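Local structure of substrate binding periplasmic protein (Ralstonia solanacearum, 3LOP) at residues G16-T21 and G203-P208; N64-A69 and E92-E97; D72-L77 and A98-V103; V141-V146 and A194-A199; S230-I235 and L282-V287. The protein binds leucine in its cleft and is probably the soluble periplasmic substrate-binding component of an amino-acid transport system. One frame throughout, in Å; residues are numbered along the deposited sequence.

Interaction 1 of 5, residues G16-T21 and G203-P208. With LEU (leucine), chain B.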
# COMPACT_ATOMS: atom_id res chain seq x y z
N GLY A 16 13.13 6.89 9.30
CA GLY A 16 13.27 5.49 9.67
C GLY A 16 13.25 4.57 8.46
O GLY A 16 13.25 5.03 7.31
N SER A 17 13.21 3.27 8.73
CA SER A 17 13.22 2.25 7.69
C SER A 17 12.12 2.34 6.63
O SER A 17 12.32 1.95 5.48
CB SER A 17 13.18 0.86 8.33
OG SER A 17 13.24 -0.15 7.34
N GLN A 18 10.97 2.87 7.03
CA GLN A 18 9.83 3.00 6.13
C GLN A 18 9.65 4.39 5.54
O GLN A 18 8.64 4.66 4.89
CB GLN A 18 8.55 2.60 6.87
CG GLN A 18 8.33 1.10 6.96
CD GLN A 18 7.72 0.54 5.69
OE1 GLN A 18 8.33 0.57 4.62
NE2 GLN A 18 6.51 0.03 5.81
N ALA A 19 10.63 5.26 5.75
CA ALA A 19 10.55 6.63 5.24
C ALA A 19 10.25 6.74 3.75
O ALA A 19 9.45 7.58 3.34
CB ALA A 19 11.85 7.37 5.56
N VAL A 20 10.88 5.90 2.94
CA VAL A 20 10.66 5.95 1.50
C VAL A 20 9.18 5.75 1.16
O VAL A 20 8.64 6.45 0.30
CB VAL A 20 11.51 4.88 0.77
CG1 VAL A 20 11.11 3.49 1.22
CG2 VAL A 20 11.36 5.04 -0.73
N THR A 21 8.54 4.80 1.84
CA THR A 21 7.14 4.51 1.60
C THR A 21 6.22 5.62 2.11
O THR A 21 5.33 6.08 1.39
CB THR A 21 6.75 3.17 2.25
OG1 THR A 21 7.45 2.11 1.59
CG2 THR A 21 5.26 2.92 2.14
N GLY A 203 7.03 -11.30 2.07
CA GLY A 203 5.96 -10.71 2.86
C GLY A 203 6.68 -9.71 3.74
O GLY A 203 6.78 -9.88 4.95
N ALA A 204 7.19 -8.66 3.10
CA ALA A 204 7.97 -7.64 3.78
C ALA A 204 7.73 -6.24 3.27
O ALA A 204 6.97 -6.01 2.33
CB ALA A 204 9.44 -7.99 3.64
N THR A 205 8.40 -5.29 3.92
CA THR A 205 8.32 -3.89 3.53
C THR A 205 9.46 -3.58 2.57
O THR A 205 10.35 -4.41 2.37
CB THR A 205 8.39 -2.97 4.76
OG1 THR A 205 9.54 -3.31 5.55
CG2 THR A 205 7.13 -3.14 5.61
N ALA A 206 9.43 -2.39 1.98
CA ALA A 206 10.41 -1.98 0.99
C ALA A 206 11.90 -2.18 1.29
O ALA A 206 12.59 -2.86 0.52
CB ALA A 206 10.16 -0.52 0.61
N GLU A 207 12.39 -1.60 2.38
CA GLU A 207 13.81 -1.71 2.70
C GLU A 207 14.31 -3.13 2.94
O GLU A 207 15.30 -3.55 2.34
CB GLU A 207 14.17 -0.81 3.88
CG GLU A 207 15.66 -0.76 4.17
CD GLU A 207 16.05 0.28 5.20
OE1 GLU A 207 15.52 0.25 6.32
OE2 GLU A 207 16.89 1.15 4.87
N PRO A 208 13.66 -3.89 3.84
CA PRO A 208 14.15 -5.25 4.05
C PRO A 208 14.04 -6.09 2.78
O PRO A 208 14.89 -6.93 2.50
CB PRO A 208 13.26 -5.77 5.19
CG PRO A 208 12.03 -4.92 5.11
CD PRO A 208 12.58 -3.56 4.79
N LEU B . 1.67 -0.83 5.05
CA LEU B . 3.04 -1.42 4.96
C LEU B . 3.74 -0.93 3.71
O LEU B . 4.98 -0.99 3.68
CB LEU B . 2.94 -2.93 4.93
CG LEU B . 2.00 -3.32 6.07
CD1 LEU B . 1.13 -4.43 5.66
CD2 LEU B . 2.77 -3.66 7.28
OXT LEU B . 3.03 -0.50 2.77
O HOH W 1 11.31 -2.04 7.67
O HOH W 2 10.89 -0.28 4.42
O HOH W 3 7.16 -0.60 2.25

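Interaction 2 of 5, residues N64-A69 and E92-E97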
# COMPACT_ATOMS: atom_id res chain seq x y z
N ASN A 64 -0.41 10.04 17.37
CA ASN A 64 -0.55 11.02 16.29
C ASN A 64 -1.99 11.21 15.86
O ASN A 64 -2.49 12.33 15.79
CB ASN A 64 0.26 10.58 15.07
CG ASN A 64 1.74 10.87 15.20
OD1 ASN A 64 2.20 11.41 16.21
ND2 ASN A 64 2.49 10.52 14.17
N VAL A 65 -2.68 10.10 15.58
CA VAL A 65 -4.06 10.19 15.13
C VAL A 65 -4.98 10.82 16.18
O VAL A 65 -5.78 11.68 15.86
CB VAL A 65 -4.60 8.81 14.71
CG1 VAL A 65 -6.08 8.92 14.33
CG2 VAL A 65 -3.80 8.31 13.50
N ARG A 66 -4.84 10.39 17.43
CA ARG A 66 -5.67 10.95 18.49
C ARG A 66 -5.41 12.45 18.63
O ARG A 66 -6.35 13.25 18.70
CB ARG A 66 -5.40 10.25 19.83
CG ARG A 66 -6.15 10.87 21.00
CD ARG A 66 -6.09 10.00 22.24
NE ARG A 66 -6.98 8.84 22.14
CZ ARG A 66 -6.57 7.58 22.21
NH1 ARG A 66 -5.29 7.30 22.39
NH2 ARG A 66 -7.46 6.59 22.12
N ASP A 67 -4.14 12.84 18.67
CA ASP A 67 -3.79 14.26 18.78
C ASP A 67 -4.31 15.08 17.61
O ASP A 67 -4.94 16.12 17.81
CB ASP A 67 -2.27 14.44 18.86
CG ASP A 67 -1.67 13.89 20.14
OD1 ASP A 67 -2.37 13.84 21.17
OD2 ASP A 67 -0.47 13.52 20.12
N MSE A 68 -4.06 14.63 16.39
CA MSE A 68 -4.51 15.36 15.22
C MSE A 68 -6.04 15.41 15.08
O MSE A 68 -6.59 16.41 14.61
CB MSE A 68 -3.87 14.79 13.93
CG MSE A 68 -2.55 15.52 13.50
SE MSE A 68 -1.68 14.88 11.89
CE MSE A 68 -1.55 13.25 12.59
N ALA A 69 -6.72 14.36 15.51
CA ALA A 69 -8.17 14.32 15.42
C ALA A 69 -8.81 15.38 16.31
O ALA A 69 -9.92 15.85 16.04
CB ALA A 69 -8.70 12.94 15.80
N GLU A 92 -7.42 -0.25 19.68
CA GLU A 92 -7.45 0.72 20.77
C GLU A 92 -8.60 1.72 20.68
O GLU A 92 -8.73 2.60 21.52
CB GLU A 92 -6.10 1.44 20.83
CG GLU A 92 -4.97 0.49 21.21
CD GLU A 92 -3.62 1.16 21.26
OE1 GLU A 92 -3.50 2.22 21.91
OE2 GLU A 92 -2.66 0.62 20.66
N GLY A 93 -9.43 1.57 19.65
CA GLY A 93 -10.59 2.43 19.48
C GLY A 93 -10.32 3.89 19.18
O GLY A 93 -11.16 4.75 19.47
N VAL A 94 -9.18 4.19 18.58
CA VAL A 94 -8.83 5.57 18.26
C VAL A 94 -9.77 6.16 17.21
O VAL A 94 -10.24 7.29 17.34
CB VAL A 94 -7.39 5.68 17.74
CG1 VAL A 94 -7.05 7.12 17.41
CG2 VAL A 94 -6.42 5.13 18.79
N LEU A 95 -10.05 5.38 16.16
CA LEU A 95 -10.93 5.86 15.11
C LEU A 95 -12.36 5.99 15.62
O LEU A 95 -13.05 6.95 15.29
CB LEU A 95 -10.90 4.91 13.91
CG LEU A 95 -9.53 4.67 13.26
CD1 LEU A 95 -9.68 3.66 12.13
CD2 LEU A 95 -8.97 5.98 12.74
N ALA A 96 -12.80 5.03 16.42
CA ALA A 96 -14.15 5.05 16.97
C ALA A 96 -14.36 6.27 17.86
O ALA A 96 -15.42 6.91 17.83
CB ALA A 96 -14.41 3.78 17.77
N GLU A 97 -13.34 6.60 18.65
CA GLU A 97 -13.41 7.73 19.56
C GLU A 97 -13.54 9.05 18.81
O GLU A 97 -14.28 9.95 19.23
CB GLU A 97 -12.16 7.73 20.43
CG GLU A 97 -12.03 8.91 21.37
CD GLU A 97 -10.77 8.81 22.19
OE1 GLU A 97 -10.72 7.93 23.08
OE2 GLU A 97 -9.83 9.59 21.94
O HOH W 4 -5.07 4.26 23.18

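Interaction 3 of 5, residues D72-L77 and A98-V103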
# COMPACT_ATOMS: atom_id res chain seq x y z
N ASP A 72 -6.66 19.32 14.77
CA ASP A 72 -6.80 19.73 13.38
C ASP A 72 -8.20 19.68 12.76
O ASP A 72 -8.35 19.98 11.57
CB ASP A 72 -5.82 18.94 12.51
CG ASP A 72 -4.37 19.22 12.88
OD1 ASP A 72 -3.98 20.40 12.86
OD2 ASP A 72 -3.64 18.26 13.20
N ASN A 73 -9.20 19.30 13.54
CA ASN A 73 -10.58 19.23 13.05
C ASN A 73 -10.68 18.55 11.68
O ASN A 73 -11.31 19.08 10.77
CB ASN A 73 -11.18 20.63 12.95
CG ASN A 73 -11.07 21.42 14.23
OD1 ASN A 73 -11.61 21.02 15.27
ND2 ASN A 73 -10.36 22.54 14.18
N PRO A 74 -10.08 17.36 11.53
CA PRO A 74 -10.14 16.67 10.24
C PRO A 74 -11.46 15.94 9.99
O PRO A 74 -12.16 15.57 10.93
CB PRO A 74 -8.98 15.69 10.33
CG PRO A 74 -9.04 15.28 11.76
CD PRO A 74 -9.25 16.61 12.48
N VAL A 75 -11.79 15.75 8.72
CA VAL A 75 -13.00 15.03 8.36
C VAL A 75 -12.66 13.58 8.05
O VAL A 75 -13.53 12.72 7.96
CB VAL A 75 -13.71 15.65 7.14
CG1 VAL A 75 -14.16 17.07 7.48
CG2 VAL A 75 -12.78 15.65 5.93
N ALA A 76 -11.37 13.30 7.89
CA ALA A 76 -10.92 11.94 7.59
C ALA A 76 -9.41 11.79 7.73
O ALA A 76 -8.67 12.78 7.79
CB ALA A 76 -11.35 11.55 6.18
N LEU A 77 -8.97 10.54 7.80
CA LEU A 77 -7.57 10.15 7.92
C LEU A 77 -7.21 9.37 6.65
O LEU A 77 -8.00 8.57 6.16
CB LEU A 77 -7.38 9.25 9.15
CG LEU A 77 -6.05 8.52 9.36
CD1 LEU A 77 -4.93 9.52 9.65
CD2 LEU A 77 -6.20 7.56 10.53
N ALA A 98 -12.83 9.16 17.70
CA ALA A 98 -12.87 10.38 16.90
C ALA A 98 -13.93 10.33 15.80
O ALA A 98 -14.17 11.34 15.15
CB ALA A 98 -11.49 10.62 16.28
N ARG A 99 -14.55 9.17 15.62
CA ARG A 99 -15.55 9.00 14.55
C ARG A 99 -14.89 9.43 13.25
O ARG A 99 -15.51 10.05 12.39
CB ARG A 99 -16.80 9.84 14.82
CG ARG A 99 -17.65 9.31 15.97
CD ARG A 99 -18.92 10.13 16.17
NE ARG A 99 -18.63 11.50 16.57
CZ ARG A 99 -18.71 12.55 15.77
NH1 ARG A 99 -19.09 12.41 14.50
NH2 ARG A 99 -18.40 13.76 16.23
N LEU A 100 -13.61 9.09 13.12
CA LEU A 100 -12.82 9.47 11.97
C LEU A 100 -12.60 8.34 10.97
O LEU A 100 -11.98 7.33 11.28
CB LEU A 100 -11.46 9.98 12.44
CG LEU A 100 -10.57 10.67 11.40
CD1 LEU A 100 -11.20 11.99 10.99
CD2 LEU A 100 -9.19 10.90 11.98
N PRO A 101 -13.11 8.51 9.74
CA PRO A 101 -12.92 7.46 8.74
C PRO A 101 -11.48 7.40 8.25
O PRO A 101 -10.83 8.44 8.08
CB PRO A 101 -13.90 7.85 7.63
CG PRO A 101 -13.94 9.34 7.73
CD PRO A 101 -13.98 9.58 9.22
N LEU A 102 -10.97 6.19 8.07
CA LEU A 102 -9.61 5.97 7.58
C LEU A 102 -9.78 5.48 6.14
O LEU A 102 -10.19 4.35 5.91
CB LEU A 102 -8.89 4.92 8.43
CG LEU A 102 -7.60 4.32 7.85
CD1 LEU A 102 -6.69 5.42 7.34
CD2 LEU A 102 -6.89 3.50 8.92
N VAL A 103 -9.46 6.36 5.19
CA VAL A 103 -9.59 6.03 3.78
C VAL A 103 -8.28 5.56 3.18
O VAL A 103 -7.24 6.21 3.33
CB VAL A 103 -10.10 7.25 2.98
CG1 VAL A 103 -10.17 6.92 1.50
CG2 VAL A 103 -11.48 7.66 3.49

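Interaction 4 of 5, residues V141-V146 and A194-A199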
# COMPACT_ATOMS: atom_id res chain seq x y z
N VAL A 141 5.74 -25.11 -9.98
CA VAL A 141 6.54 -24.85 -8.79
C VAL A 141 5.96 -25.59 -7.59
O VAL A 141 4.75 -25.58 -7.36
CB VAL A 141 6.58 -23.34 -8.47
CG1 VAL A 141 7.26 -23.09 -7.13
CG2 VAL A 141 7.32 -22.60 -9.57
N THR A 142 6.83 -26.25 -6.83
CA THR A 142 6.39 -26.99 -5.65
C THR A 142 7.17 -26.62 -4.39
O THR A 142 6.73 -26.93 -3.28
CB THR A 142 6.52 -28.50 -5.86
OG1 THR A 142 7.88 -28.83 -6.17
CG2 THR A 142 5.60 -28.96 -6.98
N ARG A 143 8.30 -25.95 -4.55
CA ARG A 143 9.12 -25.58 -3.40
C ARG A 143 9.20 -24.07 -3.26
O ARG A 143 9.94 -23.40 -3.98
CB ARG A 143 10.52 -26.18 -3.55
CG ARG A 143 10.49 -27.71 -3.64
CD ARG A 143 11.88 -28.32 -3.55
NE ARG A 143 12.72 -28.03 -4.71
CZ ARG A 143 12.61 -28.64 -5.89
NH1 ARG A 143 11.69 -29.58 -6.08
NH2 ARG A 143 13.43 -28.32 -6.87
N ILE A 144 8.44 -23.55 -2.31
CA ILE A 144 8.38 -22.12 -2.07
C ILE A 144 8.87 -21.71 -0.69
O ILE A 144 8.53 -22.34 0.32
CB ILE A 144 6.92 -21.62 -2.26
CG1 ILE A 144 6.47 -21.90 -3.70
CG2 ILE A 144 6.81 -20.13 -1.94
CD1 ILE A 144 5.00 -21.63 -3.97
N GLY A 145 9.69 -20.66 -0.66
CA GLY A 145 10.21 -20.14 0.59
C GLY A 145 9.54 -18.81 0.85
O GLY A 145 9.02 -18.18 -0.08
N VAL A 146 9.52 -18.37 2.10
CA VAL A 146 8.88 -17.10 2.42
C VAL A 146 9.70 -16.26 3.39
O VAL A 146 10.15 -16.75 4.42
CB VAL A 146 7.48 -17.31 3.06
CG1 VAL A 146 6.83 -15.96 3.34
CG2 VAL A 146 6.60 -18.15 2.14
N ALA A 194 20.18 -21.46 1.82
CA ALA A 194 20.38 -22.88 2.10
C ALA A 194 19.18 -23.74 1.74
O ALA A 194 19.32 -24.94 1.51
CB ALA A 194 20.72 -23.07 3.58
N ALA A 195 18.00 -23.12 1.68
CA ALA A 195 16.78 -23.86 1.34
C ALA A 195 16.74 -24.17 -0.15
O ALA A 195 17.14 -23.36 -0.98
CB ALA A 195 15.56 -23.05 1.75
N ASP A 196 16.24 -25.35 -0.49
CA ASP A 196 16.14 -25.78 -1.88
C ASP A 196 14.82 -25.31 -2.46
O ASP A 196 13.94 -26.11 -2.78
CB ASP A 196 16.26 -27.31 -1.95
CG ASP A 196 16.29 -27.82 -3.37
OD1 ASP A 196 16.89 -27.15 -4.23
OD2 ASP A 196 15.73 -28.91 -3.61
N VAL A 197 14.69 -23.99 -2.61
CA VAL A 197 13.45 -23.41 -3.12
C VAL A 197 13.52 -22.90 -4.56
O VAL A 197 14.56 -22.43 -5.03
CB VAL A 197 12.98 -22.26 -2.20
CG1 VAL A 197 12.62 -22.81 -0.83
CG2 VAL A 197 14.08 -21.21 -2.07
N GLN A 198 12.39 -22.99 -5.25
CA GLN A 198 12.28 -22.54 -6.64
C GLN A 198 11.78 -21.11 -6.71
O GLN A 198 11.99 -20.42 -7.71
CB GLN A 198 11.32 -23.45 -7.41
CG GLN A 198 11.78 -24.89 -7.50
CD GLN A 198 10.64 -25.85 -7.77
OE1 GLN A 198 9.61 -25.80 -7.11
NE2 GLN A 198 10.83 -26.74 -8.74
N ALA A 199 11.12 -20.67 -5.65
CA ALA A 199 10.59 -19.32 -5.59
C ALA A 199 10.56 -18.86 -4.14
O ALA A 199 10.40 -19.67 -3.22
CB ALA A 199 9.17 -19.29 -6.18
O HOH W 5 8.52 -28.68 -8.80

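Interaction 5 of 5, residues S230-I235 and L282-V287. With LEU (leucine), chain B.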
# COMPACT_ATOMS: atom_id res chain seq x y z
N SER A 230 3.30 -4.12 -0.90
CA SER A 230 3.92 -3.29 0.12
C SER A 230 5.34 -2.97 -0.36
O SER A 230 6.04 -2.14 0.21
CB SER A 230 3.98 -4.05 1.45
OG SER A 230 4.53 -5.34 1.27
N ILE A 231 5.75 -3.66 -1.43
CA ILE A 231 7.07 -3.48 -2.02
C ILE A 231 6.97 -2.82 -3.39
O ILE A 231 6.62 -3.46 -4.38
CB ILE A 231 7.77 -4.84 -2.18
CG1 ILE A 231 7.87 -5.53 -0.82
CG2 ILE A 231 9.15 -4.65 -2.79
CD1 ILE A 231 8.21 -7.01 -0.89
N ASP A 232 7.27 -1.53 -3.45
CA ASP A 232 7.22 -0.78 -4.70
C ASP A 232 8.35 -1.30 -5.60
O ASP A 232 9.52 -1.18 -5.25
CB ASP A 232 7.43 0.71 -4.40
CG ASP A 232 7.17 1.59 -5.61
OD1 ASP A 232 7.67 1.25 -6.70
OD2 ASP A 232 6.49 2.62 -5.45
N PRO A 233 8.01 -1.88 -6.76
CA PRO A 233 9.05 -2.40 -7.66
C PRO A 233 10.04 -1.34 -8.14
O PRO A 233 11.18 -1.65 -8.49
CB PRO A 233 8.25 -3.03 -8.79
CG PRO A 233 7.02 -2.19 -8.84
CD PRO A 233 6.67 -2.03 -7.37
N GLY A 234 9.60 -0.09 -8.16
CA GLY A 234 10.46 0.99 -8.60
C GLY A 234 11.56 1.20 -7.57
O GLY A 234 12.73 1.32 -7.91
N ILE A 235 11.16 1.23 -6.30
CA ILE A 235 12.11 1.41 -5.21
C ILE A 235 13.00 0.17 -5.10
O ILE A 235 14.21 0.28 -4.88
CB ILE A 235 11.37 1.59 -3.87
CG1 ILE A 235 10.41 2.78 -3.95
CG2 ILE A 235 12.38 1.78 -2.75
CD1 ILE A 235 9.58 2.98 -2.70
N LEU A 282 7.05 10.10 -9.65
CA LEU A 282 5.99 9.17 -9.98
C LEU A 282 6.43 7.79 -9.51
O LEU A 282 7.52 7.34 -9.85
CB LEU A 282 5.76 9.17 -11.50
CG LEU A 282 4.80 8.14 -12.09
CD1 LEU A 282 3.39 8.36 -11.55
CD2 LEU A 282 4.81 8.27 -13.61
N SER A 283 5.58 7.13 -8.72
CA SER A 283 5.89 5.80 -8.21
C SER A 283 4.59 5.12 -7.82
O SER A 283 3.55 5.77 -7.71
CB SER A 283 6.79 5.88 -6.97
OG SER A 283 6.07 6.41 -5.87
N PHE A 284 4.65 3.81 -7.60
CA PHE A 284 3.46 3.08 -7.21
C PHE A 284 2.85 3.62 -5.92
O PHE A 284 1.64 3.87 -5.87
CB PHE A 284 3.78 1.58 -7.05
CG PHE A 284 3.53 0.77 -8.30
CD1 PHE A 284 2.23 0.45 -8.68
CD2 PHE A 284 4.59 0.35 -9.09
CE1 PHE A 284 2.00 -0.29 -9.84
CE2 PHE A 284 4.37 -0.39 -10.25
CZ PHE A 284 3.07 -0.71 -10.63
N ARG A 285 3.66 3.82 -4.89
CA ARG A 285 3.12 4.31 -3.63
C ARG A 285 2.62 5.76 -3.73
O ARG A 285 1.68 6.14 -3.04
CB ARG A 285 4.14 4.17 -2.49
CG ARG A 285 4.69 2.75 -2.29
CD ARG A 285 3.65 1.64 -2.48
NE ARG A 285 2.59 1.61 -1.47
CZ ARG A 285 2.71 1.06 -0.26
NH1 ARG A 285 3.86 0.50 0.13
NH2 ARG A 285 1.67 1.05 0.57
N ALA A 286 3.24 6.57 -4.59
CA ALA A 286 2.78 7.95 -4.74
C ALA A 286 1.42 7.93 -5.43
O ALA A 286 0.53 8.72 -5.11
CB ALA A 286 3.78 8.75 -5.57
N VAL A 287 1.25 7.01 -6.37
CA VAL A 287 -0.03 6.89 -7.06
C VAL A 287 -1.09 6.43 -6.07
O VAL A 287 -2.24 6.88 -6.13
CB VAL A 287 0.07 5.89 -8.25
CG1 VAL A 287 -1.32 5.53 -8.77
CG2 VAL A 287 0.89 6.53 -9.36
N LEU B . 1.67 -0.83 5.05
CA LEU B . 3.04 -1.42 4.96
C LEU B . 3.74 -0.93 3.71
O LEU B . 4.98 -0.99 3.68
CB LEU B . 2.94 -2.93 4.93
CG LEU B . 2.00 -3.32 6.07
CD1 LEU B . 1.13 -4.43 5.66
CD2 LEU B . 2.77 -3.66 7.28
OXT LEU B . 3.03 -0.50 2.77
O HOH W 6 6.66 0.33 -0.88
O HOH W 7 7.28 2.85 -8.72
O HOH W 8 7.37 4.81 -3.79

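Interaction 1 of 5, residues G16-T21 and G203-P208
S17 and E207 meet in the one direct hydrogen bond between G16-T21 and G203-P208, a short one in which S17 OG donates to E207 OE1 over 2.5 Å. S17 OG stands anti to the backbone N (chi1 -178°); E207 OE1 is met on its anti side, 26° out of the carboxylate plane.

Water bridges do much of the remaining polar work. One water joins S17 OG to T205 OG1. A second gives its protons to S17 O and to Q18 OE1 (2.7 Å from Q18 OE1) and accepts from E207 N. A third accepts from A206 N at 2.9 Å, bonds T21 OG1 and donates to O of the bound leucine. Two N-H groups at the start of helix 206-218 are thus met by water, while the N-cap T205 makes no capping bond of its own.

Q18 makes the direct bond of this contact to the ligand. Its chain bends at chi2, and NE2 donates to leucine O over 2.8 Å at a nearly straight 172°. T205 CG2 lies 3.2 Å from Q18 NE2, packing against the amide beside the ligand.

Apolar contact is slight: A206 CB touches V20 CG1 at 4.2 Å, and the T21 hydroxyl OG1 lies 3.9 Å from A206 CB.

The N-terminal ends of helices 19-38 and 206-218 therefore face each other across the ligand cleft, one following strand 6-12 and the other strand 199-203, with Y178 of strand 174-178 holding T205 N.

Interaction 2 of 5, residues N64-A69 and E92-E97
R66 and E97 both carry CG anti to the backbone N; the arginine then bends at chi3 (-76°), whereas the glutamate stays extended beyond CG, and the two chains cross at about a right angle.

The result is a salt bridge through one N-H. R66 NE donates to E97 OE2 over 3.0 Å at 171°, with the oxygen close to the guanidinium plane and approached on its syn side. The guanidinium and carboxylate planes stand 44° apart, and R66 NH2 is left 3.7 Å from E97 OE1, evidence that this is not a flat, two-pronged pairing. E97 OE2 has a second partner in R70, so two arginines one helical turn apart share this oxygen. At the other end of the guanidinium, a water accepts from R66 NH1 at 3.1 Å and donates to E92 OE1.

Beneath the ionic layer lies a buried apolar one. V65 CG1 touches V94 CG1 at 3.7 Å and, more loosely, L95 CD2 at 4.4 Å, while V94 CG2 supports R66 NH2 from 3.8 Å.

G93, with positive phi, closes the preceding helix in a Schellman motif and is also N-cap of helix 94-98. Side-by-side helices of successive beta-alpha-beta units, with V65 resting on S11 of strand 6-12, are the covering layer of a Rossmann-like lobe of the periplasmic-binding-protein fold.

Interaction 3 of 5, residues D72-L77 and A98-V103
L100 projects its CD1 methyl into the hollow along the P74-A76 backbone, coming to 3.4 Å from A76 N. The ring of P74 borders the same hollow, its CG 4.0 Å from L100 CD1. The other branch, L100 CD2, meets L77 CB at 3.7 Å, so the forked tip of one leucine fits against both the corner at V75 and the strand that follows it.

P101 fills the next position. Its CG rests 3.7 Å from A76 CB and its CD 3.4 Å from V75 O, a buried carbonyl oxygen with no polar partner in the model. Further along, L102 has CG anti to its backbone N (chi1 165°), and its CD1 lies 3.8 Å from L77 CG, two leucines packed obliquely on one face of the sheet.

Parallel pairing fixes this fit: L77 N donates to P101 O over 2.8 Å at 168°, and V103 N donates to L77 O over 2.8 Å at 160°. L77 thus bonds to the residues flanking L102.

I9 of strand 6-12 and L296 and L316 of the covering helices complete the packing. The arrangement is that of a beta-alpha-beta crossover in a Rossmann-like lobe, adjacent parallel strands 74-78 and 102-103 being joined through helices 83-91 and 94-98.

Interaction 4 of 5, residues V141-V146 and A194-A199
Q198 reaches across to T142 and R143, and its side chain can be followed atom by atom along R143. CB lies 3.7 Å from R143 O and also touches the V141 methyl CG1. From there the chain runs extended: CG passes R143 NH2, and CD sits over the centre of the guanidinium, 3.8 Å above its plane. The amide and guanidinium planes differ by only 26°, so the pair is stacked. At the tip, OE1 accepts two backbone bonds, from T142 N at 2.8 Å in the carbonyl plane and from R143 N at 2.9 Å, tilted from that plane. NE2 donates to a water that also bonds T142 OG1. Oxygen and nitrogen thus both have partners, which fixes the amide's rotation.

R143 is further tied to D196. R143 NE makes a weak hydrogen bond to D196 O, while D196 OD2, 3.3 Å from R143 NE, lies well out of the guanidinium plane and contributes charge attraction alone.

The main chain supplies the rest. Q198 N donates to R143 O over 2.8 Å, and A199 N adds a weak bond to the same oxygen. G145 N then donates to A199 O over 2.8 Å at 171°, opening regular parallel pairing of I144 with A199. V197 CG1 packs against G145 N at 3.6 Å.

These neighbouring strands, 144-149 and 199-203, form the middle of the parallel sheet of the second Rossmann-like lobe, here joined where both strands begin, at the end away from the leucine.

Interaction 5 of 5, residues S230-I235 and L282-V287
D232 OD2 accepts from R285 N over 3.1 Å at 161° and from a water at 2.9 Å that also bonds S283 OG. This aspartate is the N-cap of helix 233-240: its other oxygen, OD1, accepts from G234 N at 2.8 Å. One carboxylate therefore receives N-H groups from the first turns of two helices, 233-240 and 284-303, and their partial positive ends would probably stabilise its charge. S283 is the N-cap of the second helix, accepting from A286 N.

The apolar part is small. P233 CG packs 3.5 Å from F284 CE2, the proline and the ring crossing at about a right angle, with V354 of strand 354-356 touching both.

Beyond the caps, R285 turns toward the ligand. Its chain is bent at chi2 (-38°) and chi3, NE is held in a salt bridge by E288, and the two terminal nitrogens straddle one carboxylate oxygen of the bound leucine: NH1 donates to leucine OXT over 2.9 Å and NH2 to the same OXT over 3.0 Å. S230 CB adds contact with the leucine's CB.

Another water bridges the segments near the ligand, accepting from R285 NH1 at 3.0 Å and from D232 N while donating to S230 O.

Overall arrangement
Interaction 1 opens near the N terminus and closes a long loop at 203-208, bringing the two lobes together at the leucine. Within that span, interactions 2 and 3 alternate along the chain, their centres about 8 Å apart: helices 58-71 and 94-98 pair first, then the strands each leads into, all in the first lobe. Interaction 4 also closes within the span, joining strands of the second lobe; the centres of interactions 2 and 4 lie about 42 Å apart, on opposite sides of the chain's centre. Interaction 5 follows in series, linking 230-235 with helix 284-303, which packs back on the first lobe's sheet. It touches interaction 1 through A204 O and S230 OG, 2.7 Å apart, and both reach the leucine.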